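Local atomic coordinates of MIP07328p (Drosophila melanogaster, PDB entry 6FKK), a protein that probably acts as a membrane-anchored axon guidance cue, binding semaphorin receptors through its extracellular sema domain to repel growing axons. Residues Ile177-Gln191 / Asp236-Phe250. Residues are numbered along the deposited sequence; the frame is centred on the assembly and turned at random.
Sequences IYRENLRTEQYDLKQ and DRGGPYSHGKSWTSF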
ATOM      1  N   ILE A 177      -6.508   7.798 -14.772  1.00 51.92           N
ATOM      2  CA  ILE A 177      -5.827   6.512 -14.840  1.00 45.75           C
ATOM      3  C   ILE A 177      -5.610   6.209 -16.316  1.00 49.37           C
ATOM      4  O   ILE A 177      -6.568   6.203 -17.097  1.00 56.36           O
ATOM      5  CB  ILE A 177      -6.636   5.395 -14.155  1.00 44.06           C
ATOM      6  CG1 ILE A 177      -6.922   5.757 -12.695  1.00 36.62           C
ATOM      7  CG2 ILE A 177      -5.888   4.081 -14.234  1.00 46.09           C
ATOM      8  CD1 ILE A 177      -7.670   4.682 -11.931  1.00 42.21           C
ATOM      9  N   TYR A 178      -4.358   5.973 -16.698  1.00 48.31           N
ATOM     10  CA  TYR A 178      -3.972   5.983 -18.100  1.00 54.60           C
ATOM     11  C   TYR A 178      -3.110   4.773 -18.438  1.00 55.01           C
ATOM     12  O   TYR A 178      -2.331   4.293 -17.609  1.00 43.43           O
ATOM     13  CB  TYR A 178      -3.225   7.285 -18.431  1.00 45.55           C
ATOM     14  CG  TYR A 178      -2.664   7.363 -19.830  1.00 58.95           C
ATOM     15  CD1 TYR A 178      -3.476   7.677 -20.908  1.00 61.28           C
ATOM     16  CD2 TYR A 178      -1.315   7.141 -20.067  1.00 63.33           C
ATOM     17  CE1 TYR A 178      -2.962   7.758 -22.186  1.00 70.35           C
ATOM     18  CE2 TYR A 178      -0.792   7.217 -21.342  1.00 60.12           C
ATOM     19  CZ  TYR A 178      -1.620   7.526 -22.398  1.00 64.47           C
ATOM     20  OH  TYR A 178      -1.107   7.604 -23.671  1.00 70.74           O
ATOM     21  N   ARG A 179      -3.262   4.291 -19.676  1.00 52.18           N
ATOM     22  CA  ARG A 179      -2.472   3.184 -20.211  1.00 46.56           C
ATOM     23  C   ARG A 179      -2.719   3.033 -21.708  1.00 63.69           C
ATOM     24  O   ARG A 179      -3.848   2.752 -22.124  1.00 82.44           O
ATOM     25  CB  ARG A 179      -2.808   1.875 -19.484  1.00 44.86           C
ATOM     26  CG  ARG A 179      -1.861   0.701 -19.769  1.00 45.80           C
ATOM     27  CD  ARG A 179      -2.218  -0.070 -21.042  1.00 47.38           C
ATOM     28  NE  ARG A 179      -3.649  -0.346 -21.149  1.00 64.40           N
ATOM     29  CZ  ARG A 179      -4.226  -0.912 -22.205  1.00 58.89           C
ATOM     30  NH1 ARG A 179      -3.495  -1.268 -23.252  1.00 77.80           N
ATOM     31  NH2 ARG A 179      -5.535  -1.124 -22.214  1.00 57.35           N
ATOM     32  N   GLU A 180      -1.670   3.199 -22.518  1.00 63.84           N
ATOM     33  CA  GLU A 180      -1.731   2.968 -23.965  1.00 70.97           C
ATOM     34  C   GLU A 180      -2.897   3.731 -24.597  1.00 78.43           C
ATOM     35  O   GLU A 180      -3.776   3.161 -25.250  1.00 74.32           O
ATOM     36  CB  GLU A 180      -1.808   1.467 -24.270  1.00102.36           C
ATOM     37  CG  GLU A 180      -1.681   1.068 -25.748  1.00124.62           C
ATOM     38  CD  GLU A 180      -0.272   1.200 -26.304  1.00141.35           C
ATOM     39  OE1 GLU A 180       0.616   1.726 -25.600  1.00148.21           O
ATOM     40  OE2 GLU A 180      -0.053   0.768 -27.456  1.00139.20           O
ATOM     41  N   ASN A 181      -2.906   5.045 -24.372  1.00 95.63           N
ATOM     42  CA  ASN A 181      -3.911   5.946 -24.937  1.00 93.81           C
ATOM     43  C   ASN A 181      -5.331   5.537 -24.546  1.00 76.22           C
ATOM     44  O   ASN A 181      -6.265   5.620 -25.346  1.00 74.88           O
ATOM     45  CB  ASN A 181      -3.772   6.047 -26.457  1.00 94.05           C
ATOM     46  CG  ASN A 181      -4.244   7.381 -26.989  1.00106.72           C
ATOM     47  OD1 ASN A 181      -4.341   8.356 -26.243  1.00 87.42           O
ATOM     48  ND2 ASN A 181      -4.539   7.434 -28.283  1.00118.41           N
ATOM     49  N   LEU A 182      -5.494   5.084 -23.303  1.00 56.66           N
ATOM     50  CA  LEU A 182      -6.801   4.823 -22.713  1.00 48.52           C
ATOM     51  C   LEU A 182      -6.843   5.495 -21.350  1.00 54.24           C
ATOM     52  O   LEU A 182      -6.036   5.169 -20.474  1.00 45.61           O
ATOM     53  CB  LEU A 182      -7.071   3.321 -22.580  1.00 55.40           C
ATOM     54  CG  LEU A 182      -7.538   2.579 -23.833  1.00 65.12           C
ATOM     55  CD1 LEU A 182      -7.753   1.104 -23.531  1.00 68.17           C
ATOM     56  CD2 LEU A 182      -8.808   3.209 -24.376  1.00 61.34           C
ATOM     57  N   ARG A 183      -7.774   6.430 -21.170  1.00 46.70           N
ATOM     58  CA  ARG A 183      -7.820   7.226 -19.953  1.00 52.16           C
ATOM     59  C   ARG A 183      -9.250   7.335 -19.447  1.00 58.67           C
ATOM     60  O   ARG A 183     -10.216   7.180 -20.199  1.00 54.73           O
ATOM     61  CB  ARG A 183      -7.247   8.632 -20.172  1.00 47.64           C
ATOM     62  CG  ARG A 183      -8.078   9.498 -21.105  1.00 57.28           C
ATOM     63  CD  ARG A 183      -7.771  10.972 -20.900  1.00 64.03           C
ATOM     64  NE  ARG A 183      -8.231  11.439 -19.594  1.00 57.29           N
ATOM     65  CZ  ARG A 183      -7.946  12.633 -19.084  1.00 68.19           C
ATOM     66  NH1 ARG A 183      -7.196  13.486 -19.765  1.00 87.50           N
ATOM     67  NH2 ARG A 183      -8.408  12.971 -17.886  1.00 54.14           N
ATOM     68  N   THR A 184      -9.368   7.614 -18.152  1.00 53.19           N
ATOM     69  CA  THR A 184     -10.657   7.912 -17.557  1.00 51.64           C
ATOM     70  C   THR A 184     -11.185   9.247 -18.079  1.00 66.37           C
ATOM     71  O   THR A 184     -10.433  10.095 -18.569  1.00 75.13           O
ATOM     72  CB  THR A 184     -10.550   7.949 -16.035  1.00 41.09           C
ATOM     73  OG1 THR A 184      -9.473   8.815 -15.653  1.00 65.85           O
ATOM     74  CG2 THR A 184     -10.291   6.556 -15.490  1.00 51.64           C
ATOM     75  N   GLU A 185     -12.500   9.425 -17.966  1.00 58.16           N
ATOM     76  CA  GLU A 185     -13.155  10.589 -18.551  1.00 60.33           C
ATOM     77  C   GLU A 185     -12.662  11.872 -17.898  1.00 66.03           C
ATOM     78  O   GLU A 185     -12.726  12.025 -16.674  1.00 78.07           O
ATOM     79  CB  GLU A 185     -14.672  10.463 -18.413  1.00 66.34           C
ATOM     80  CG  GLU A 185     -15.275   9.256 -19.127  1.00 92.95           C
ATOM     81  CD  GLU A 185     -15.145   9.327 -20.641  1.00109.93           C
ATOM     82  OE1 GLU A 185     -14.017   9.182 -21.159  1.00113.23           O
ATOM     83  OE2 GLU A 185     -16.175   9.528 -21.317  1.00117.28           O
ATOM     84  N   GLN A 186     -12.174  12.791 -18.724  1.00 67.87           N
ATOM     85  CA  GLN A 186     -11.599  14.033 -18.226  1.00 52.24           C
ATOM     86  C   GLN A 186     -12.684  14.938 -17.652  1.00 66.80           C
ATOM     87  O   GLN A 186     -13.757  15.095 -18.240  1.00 67.42           O
ATOM     88  CB  GLN A 186     -10.854  14.746 -19.351  1.00 53.98           C
ATOM     89  CG  GLN A 186     -10.186  16.042 -18.941  1.00 66.37           C
ATOM     90  CD  GLN A 186      -9.566  16.775 -20.116  1.00 77.16           C
ATOM     91  OE1 GLN A 186     -10.076  16.727 -21.238  1.00 69.83           O
ATOM     92  NE2 GLN A 186      -8.458  17.456 -19.865  1.00 92.16           N
ATOM     93  N   TYR A 187     -12.395  15.527 -16.489  1.00 70.41           N
ATOM     94  CA  TYR A 187     -13.295  16.470 -15.823  1.00 71.97           C
ATOM     95  C   TYR A 187     -14.645  15.833 -15.492  1.00 85.46           C
ATOM     96  O   TYR A 187     -15.673  16.512 -15.453  1.00 87.17           O
ATOM     97  CB  TYR A 187     -13.494  17.739 -16.659  1.00 79.46           C
ATOM     98  CG  TYR A 187     -12.209  18.459 -17.017  1.00 83.86           C
ATOM     99  CD1 TYR A 187     -11.098  18.401 -16.182  1.00 68.41           C
ATOM    100  CD2 TYR A 187     -12.106  19.195 -18.194  1.00 70.00           C
ATOM    101  CE1 TYR A 187      -9.921  19.056 -16.508  1.00 80.06           C
ATOM    102  CE2 TYR A 187     -10.934  19.854 -18.529  1.00 68.28           C
ATOM    103  CZ  TYR A 187      -9.845  19.781 -17.682  1.00 86.71           C
ATOM    104  OH  TYR A 187      -8.677  20.435 -18.010  1.00 89.78           O
ATOM    105  N   ASP A 188     -14.650  14.524 -15.256  1.00 94.14           N
ATOM    106  CA  ASP A 188     -15.845  13.793 -14.851  1.00 93.33           C
ATOM    107  C   ASP A 188     -15.644  13.313 -13.422  1.00 82.07           C
ATOM    108  O   ASP A 188     -14.754  12.498 -13.155  1.00 82.94           O
ATOM    109  CB  ASP A 188     -16.119  12.618 -15.789  1.00103.00           C
ATOM    110  CG  ASP A 188     -17.447  11.934 -15.504  1.00103.09           C
ATOM    111  OD1 ASP A 188     -18.163  12.364 -14.575  1.00103.96           O
ATOM    112  OD2 ASP A 188     -17.777  10.962 -16.216  1.00 99.97           O
ATOM    113  N   LEU A 189     -16.471  13.818 -12.507  1.00 73.46           N
ATOM    114  CA  LEU A 189     -16.317  13.520 -11.091  1.00 67.37           C
ATOM    115  C   LEU A 189     -16.975  12.210 -10.677  1.00 64.75           C
ATOM    116  O   LEU A 189     -16.776  11.773  -9.539  1.00 59.52           O
ATOM    117  CB  LEU A 189     -16.879  14.671 -10.254  1.00 64.30           C
ATOM    118  CG  LEU A 189     -16.251  16.041 -10.521  1.00 56.26           C
ATOM    119  CD1 LEU A 189     -16.929  17.114  -9.690  1.00 49.93           C
ATOM    120  CD2 LEU A 189     -14.756  16.013 -10.244  1.00 66.34           C
ATOM    121  N   LYS A 190     -17.750  11.577 -11.560  1.00 64.65           N
ATOM    122  CA  LYS A 190     -18.339  10.285 -11.220  1.00 43.39           C
ATOM    123  C   LYS A 190     -17.279   9.191 -11.184  1.00 49.89           C
ATOM    124  O   LYS A 190     -17.354   8.274 -10.357  1.00 57.34           O
ATOM    125  CB  LYS A 190     -19.453   9.932 -12.208  1.00 62.81           C
ATOM    126  CG  LYS A 190     -20.765  10.659 -11.943  1.00 80.46           C
ATOM    127  CD  LYS A 190     -21.891  10.154 -12.835  1.00 91.50           C
ATOM    128  CE  LYS A 190     -21.668  10.543 -14.285  1.00 94.23           C
ATOM    129  NZ  LYS A 190     -22.840  10.190 -15.132  1.00 93.78           N
ATOM    130  N   GLN A 191     -16.283   9.273 -12.067  1.00 57.18           N
ATOM    131  CA  GLN A 191     -15.205   8.289 -12.066  1.00 52.17           C
ATOM    132  C   GLN A 191     -14.137   8.636 -11.037  1.00 55.70           C
ATOM    133  O   GLN A 191     -13.707   7.775 -10.262  1.00 55.29           O
ATOM    134  CB  GLN A 191     -14.588   8.179 -13.463  1.00 54.17           C
ATOM    135  CG  GLN A 191     -15.471   7.474 -14.480  1.00 60.30           C
ATOM    136  CD  GLN A 191     -14.744   7.176 -15.778  1.00 56.25           C
ATOM    137  OE1 GLN A 191     -13.805   7.878 -16.152  1.00 47.94           O
ATOM    138  NE2 GLN A 191     -15.171   6.125 -16.467  1.00 74.04           N
ATOM    139  N   ASP A 236      -8.367  -4.300 -22.396  1.00 61.45           N
ATOM    140  CA  ASP A 236      -9.270  -3.262 -22.874  1.00 51.93           C
ATOM    141  C   ASP A 236      -8.664  -2.567 -24.087  1.00 58.75           C
ATOM    142  O   ASP A 236      -7.520  -2.103 -24.043  1.00 69.38           O
ATOM    143  CB  ASP A 236      -9.548  -2.255 -21.756  1.00 44.99           C
ATOM    144  CG  ASP A 236     -10.829  -1.462 -21.978  1.00 46.43           C
ATOM    145  OD1 ASP A 236     -11.229  -1.278 -23.148  1.00 46.98           O
ATOM    146  OD2 ASP A 236     -11.435  -1.021 -20.977  1.00 43.76           O
ATOM    147  N   ARG A 237      -9.426  -2.511 -25.180  1.00 50.60           N
ATOM    148  CA  ARG A 237      -9.009  -1.817 -26.392  1.00 67.17           C
ATOM    149  C   ARG A 237      -9.825  -0.553 -26.641  1.00 74.53           C
ATOM    150  O   ARG A 237      -9.824  -0.030 -27.760  1.00 72.33           O
ATOM    151  CB  ARG A 237      -9.111  -2.739 -27.607  1.00 71.43           C
ATOM    152  CG  ARG A 237      -8.301  -4.018 -27.528  1.00 73.35           C
ATOM    153  CD  ARG A 237      -8.354  -4.738 -28.867  1.00 94.45           C
ATOM    154  NE  ARG A 237      -8.180  -6.181 -28.741  1.00119.67           N
ATOM    155  CZ  ARG A 237      -8.395  -7.042 -29.731  1.00129.70           C
ATOM    156  NH1 ARG A 237      -8.795  -6.601 -30.915  1.00138.02           N
ATOM    157  NH2 ARG A 237      -8.217  -8.343 -29.536  1.00123.41           N
ATOM    158  N   GLY A 238     -10.527  -0.056 -25.626  1.00 64.48           N
ATOM    159  CA  GLY A 238     -11.414   1.072 -25.809  1.00 51.54           C
ATOM    160  C   GLY A 238     -12.727   0.666 -26.451  1.00 68.38           C
ATOM    161  O   GLY A 238     -12.961  -0.489 -26.811  1.00 75.36           O
ATOM    162  N   GLY A 239     -13.607   1.654 -26.593  1.00 70.22           N
ATOM    163  CA  GLY A 239     -14.907   1.434 -27.178  1.00 71.06           C
ATOM    164  C   GLY A 239     -14.994   1.926 -28.607  1.00 61.44           C
ATOM    165  O   GLY A 239     -13.997   2.327 -29.217  1.00 69.25           O
ATOM    166  N   PRO A 240     -16.197   1.908 -29.170  1.00 58.78           N
ATOM    167  CA  PRO A 240     -16.370   2.334 -30.560  1.00 70.86           C
ATOM    168  C   PRO A 240     -16.401   3.846 -30.695  1.00 73.67           C
ATOM    169  O   PRO A 240     -16.846   4.570 -29.802  1.00 81.00           O
ATOM    170  CB  PRO A 240     -17.724   1.726 -30.940  1.00 73.17           C
ATOM    171  CG  PRO A 240     -18.482   1.741 -29.656  1.00 80.54           C
ATOM    172  CD  PRO A 240     -17.465   1.451 -28.574  1.00 60.58           C
ATOM    173  N   TYR A 241     -15.904   4.314 -31.842  1.00 75.04           N
ATOM    174  CA  TYR A 241     -16.012   5.712 -32.271  1.00 74.54           C
ATOM    175  C   TYR A 241     -15.348   6.604 -31.228  1.00 74.35           C
ATOM    176  O   TYR A 241     -14.152   6.408 -30.950  1.00 66.60           O
ATOM    177  CB  TYR A 241     -17.484   6.009 -32.566  1.00 67.46           C
ATOM    178  CG  TYR A 241     -18.066   5.159 -33.674  1.00 80.19           C
ATOM    179  CD1 TYR A 241     -17.253   4.626 -34.667  1.00 82.68           C
ATOM    180  CD2 TYR A 241     -19.427   4.887 -33.727  1.00 94.90           C
ATOM    181  CE1 TYR A 241     -17.778   3.848 -35.682  1.00 88.10           C
ATOM    182  CE2 TYR A 241     -19.962   4.109 -34.741  1.00 97.43           C
ATOM    183  CZ  TYR A 241     -19.132   3.593 -35.715  1.00 89.73           C
ATOM    184  OH  TYR A 241     -19.658   2.820 -36.725  1.00 92.07           O
ATOM    185  N   SER A 242     -16.051   7.572 -30.635  1.00 75.17           N
ATOM    186  CA  SER A 242     -15.438   8.511 -29.703  1.00 67.42           C
ATOM    187  C   SER A 242     -15.030   7.864 -28.387  1.00 78.25           C
ATOM    188  O   SER A 242     -14.299   8.490 -27.610  1.00 77.89           O
ATOM    189  CB  SER A 242     -16.393   9.677 -29.438  1.00 63.35           C
ATOM    190  OG  SER A 242     -17.710   9.216 -29.189  1.00 70.99           O
ATOM    191  N   HIS A 243     -15.477   6.642 -28.114  1.00 78.83           N
ATOM    192  CA  HIS A 243     -15.072   5.926 -26.915  1.00 69.31           C
ATOM    193  C   HIS A 243     -13.728   5.227 -27.074  1.00 59.27           C
ATOM    194  O   HIS A 243     -13.328   4.479 -26.176  1.00 67.01           O
ATOM    195  CB  HIS A 243     -16.140   4.899 -26.525  1.00 70.15           C
ATOM    196  CG  HIS A 243     -17.529   5.455 -26.466  1.00 66.41           C
ATOM    197  ND1 HIS A 243     -17.987   6.204 -25.403  1.00 63.26           N
ATOM    198  CD2 HIS A 243     -18.566   5.357 -27.331  1.00 61.66           C
ATOM    199  CE1 HIS A 243     -19.243   6.550 -25.620  1.00 58.44           C
ATOM    200  NE2 HIS A 243     -19.619   6.048 -26.782  1.00 65.93           N
ATOM    201  N   GLY A 244     -13.026   5.451 -28.187  1.00 57.32           N
ATOM    202  CA  GLY A 244     -11.802   4.721 -28.467  1.00 58.27           C
ATOM    203  C   GLY A 244     -10.627   5.092 -27.585  1.00 64.59           C
ATOM    204  O   GLY A 244      -9.642   4.349 -27.545  1.00 68.93           O
ATOM    205  N   LYS A 245     -10.702   6.223 -26.884  1.00 64.16           N
ATOM    206  CA  LYS A 245      -9.624   6.665 -26.008  1.00 60.77           C
ATOM    207  C   LYS A 245      -9.983   6.561 -24.532  1.00 55.66           C
ATOM    208  O   LYS A 245      -9.235   7.060 -23.686  1.00 75.10           O
ATOM    209  CB  LYS A 245      -9.222   8.102 -26.342  1.00 68.30           C
ATOM    210  CG  LYS A 245      -8.528   8.270 -27.681  1.00 74.36           C
ATOM    211  CD  LYS A 245      -8.046   9.702 -27.856  1.00 87.13           C
ATOM    212  CE  LYS A 245      -7.279   9.879 -29.156  1.00 88.62           C
ATOM    213  NZ  LYS A 245      -6.744  11.261 -29.296  1.00 83.52           N
ATOM    214  N   SER A 246     -11.105   5.927 -24.201  1.00 57.38           N
ATOM    215  CA  SER A 246     -11.567   5.814 -22.828  1.00 56.88           C
ATOM    216  C   SER A 246     -11.761   4.350 -22.457  1.00 51.07           C
ATOM    217  O   SER A 246     -11.989   3.499 -23.322  1.00 54.55           O
ATOM    218  CB  SER A 246     -12.878   6.586 -22.619  1.00 60.19           C
ATOM    219  OG  SER A 246     -13.834   6.252 -23.610  1.00 79.10           O
ATOM    220  N   TRP A 247     -11.664   4.063 -21.162  1.00 47.50           N
ATOM    221  CA  TRP A 247     -11.877   2.705 -20.687  1.00 45.64           C
ATOM    222  C   TRP A 247     -13.319   2.276 -20.921  1.00 62.49           C
ATOM    223  O   TRP A 247     -14.246   3.091 -20.918  1.00 74.40           O
ATOM    224  CB  TRP A 247     -11.556   2.594 -19.195  1.00 41.99           C
ATOM    225  CG  TRP A 247     -10.146   2.926 -18.811  1.00 46.16           C
ATOM    226  CD1 TRP A 247      -9.690   4.113 -18.311  1.00 57.34           C
ATOM    227  CD2 TRP A 247      -9.013   2.053 -18.865  1.00 45.82           C
ATOM    228  NE1 TRP A 247      -8.342   4.034 -18.058  1.00 56.30           N
ATOM    229  CE2 TRP A 247      -7.902   2.779 -18.390  1.00 43.14           C
ATOM    230  CE3 TRP A 247      -8.828   0.728 -19.272  1.00 52.84           C
ATOM    231  CZ2 TRP A 247      -6.627   2.226 -18.315  1.00 43.30           C
ATOM    232  CZ3 TRP A 247      -7.561   0.181 -19.195  1.00 45.70           C
ATOM    233  CH2 TRP A 247      -6.477   0.928 -18.720  1.00 51.16           C
ATOM    234  N   THR A 248     -13.503   0.974 -21.130  1.00 44.53           N
ATOM    235  CA  THR A 248     -14.823   0.358 -21.147  1.00 57.26           C
ATOM    236  C   THR A 248     -14.996  -0.625 -20.001  1.00 58.01           C
ATOM    237  O   THR A 248     -15.987  -1.361 -19.966  1.00 55.23           O
ATOM    238  CB  THR A 248     -15.071  -0.348 -22.480  1.00 56.31           C
ATOM    239  OG1 THR A 248     -14.089  -1.375 -22.667  1.00 52.71           O
ATOM    240  CG2 THR A 248     -14.982   0.644 -23.624  1.00 48.56           C
ATOM    241  N   SER A 249     -14.053  -0.646 -19.057  1.00 56.37           N
ATOM    242  CA  SER A 249     -14.083  -1.613 -17.967  1.00 40.51           C
ATOM    243  C   SER A 249     -13.756  -0.976 -16.621  1.00 41.39           C
ATOM    244  O   SER A 249     -13.368  -1.689 -15.690  1.00 64.90           O
ATOM    245  CB  SER A 249     -13.102  -2.755 -18.239  1.00 72.61           C
ATOM    246  OG  SER A 249     -11.773  -2.270 -18.295  1.00 40.30           O
ATOM    247  N   PHE A 250     -13.893   0.342 -16.492  1.00 51.59           N
ATOM    248  CA  PHE A 250     -13.563   1.014 -15.241  1.00 50.78           C
ATOM    249  C   PHE A 250     -14.726   0.893 -14.266  1.00 57.03           C
ATOM    250  O   PHE A 250     -15.820   1.410 -14.524  1.00 74.95           O
ATOM    251  CB  PHE A 250     -13.221   2.482 -15.485  1.00 46.60           C
ATOM    252  CG  PHE A 250     -12.844   3.230 -14.234  1.00 49.68           C
ATOM    253  CD1 PHE A 250     -11.547   3.184 -13.748  1.00 49.39           C
ATOM    254  CD2 PHE A 250     -13.783   3.978 -13.545  1.00 61.26           C
ATOM    255  CE1 PHE A 250     -11.195   3.871 -12.599  1.00 35.59           C
ATOM    256  CE2 PHE A 250     -13.438   4.666 -12.394  1.00 49.35           C
ATOM    257  CZ  PHE A 250     -12.140   4.612 -11.923  1.00 35.67           C
TER
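In the sema-domain beta-propeller, the end of strand 175-178 and the loop after it meet the 236-250 connection around Trp247. Its NE1 gives a nearly straight hydrogen bond (175°) to Ile177 O at 3.0 Å; the oxygen lies in the ring plane, but the donor stands above the carbonyl plane. Leu182 CB sits over the centre of one face of the six-membered ring, a CH-pi contact at 4.3 Å from CB to the Trp247 ring centroid. The Leu182 methyls pack against the backbone of Asp236, Gly238, Gly244 and Ser246. Arg179 has CG anti to its own N (chi1 -169°) and then bends twice, passing the indole rim so that NH2 meets a lone pair of Asp236 O at 2.9 Å. Within the propeller this joins the chain leaving strand 175-178 to the connection between strands 225-233 and 251-259, and Arg183 N adds a backbone bond to Lys245 O at 3.0 Å. Were Trp247 replaced by an alanine, Ile177 O would probably lose its indole donor and a gap would open beneath Leu182 CB. Next to the indole, Thr184 CG2 lies over one face of the Phe250 ring, while Ile177 CD1 approaches its edge, 3.7 Å from Phe250 CE1.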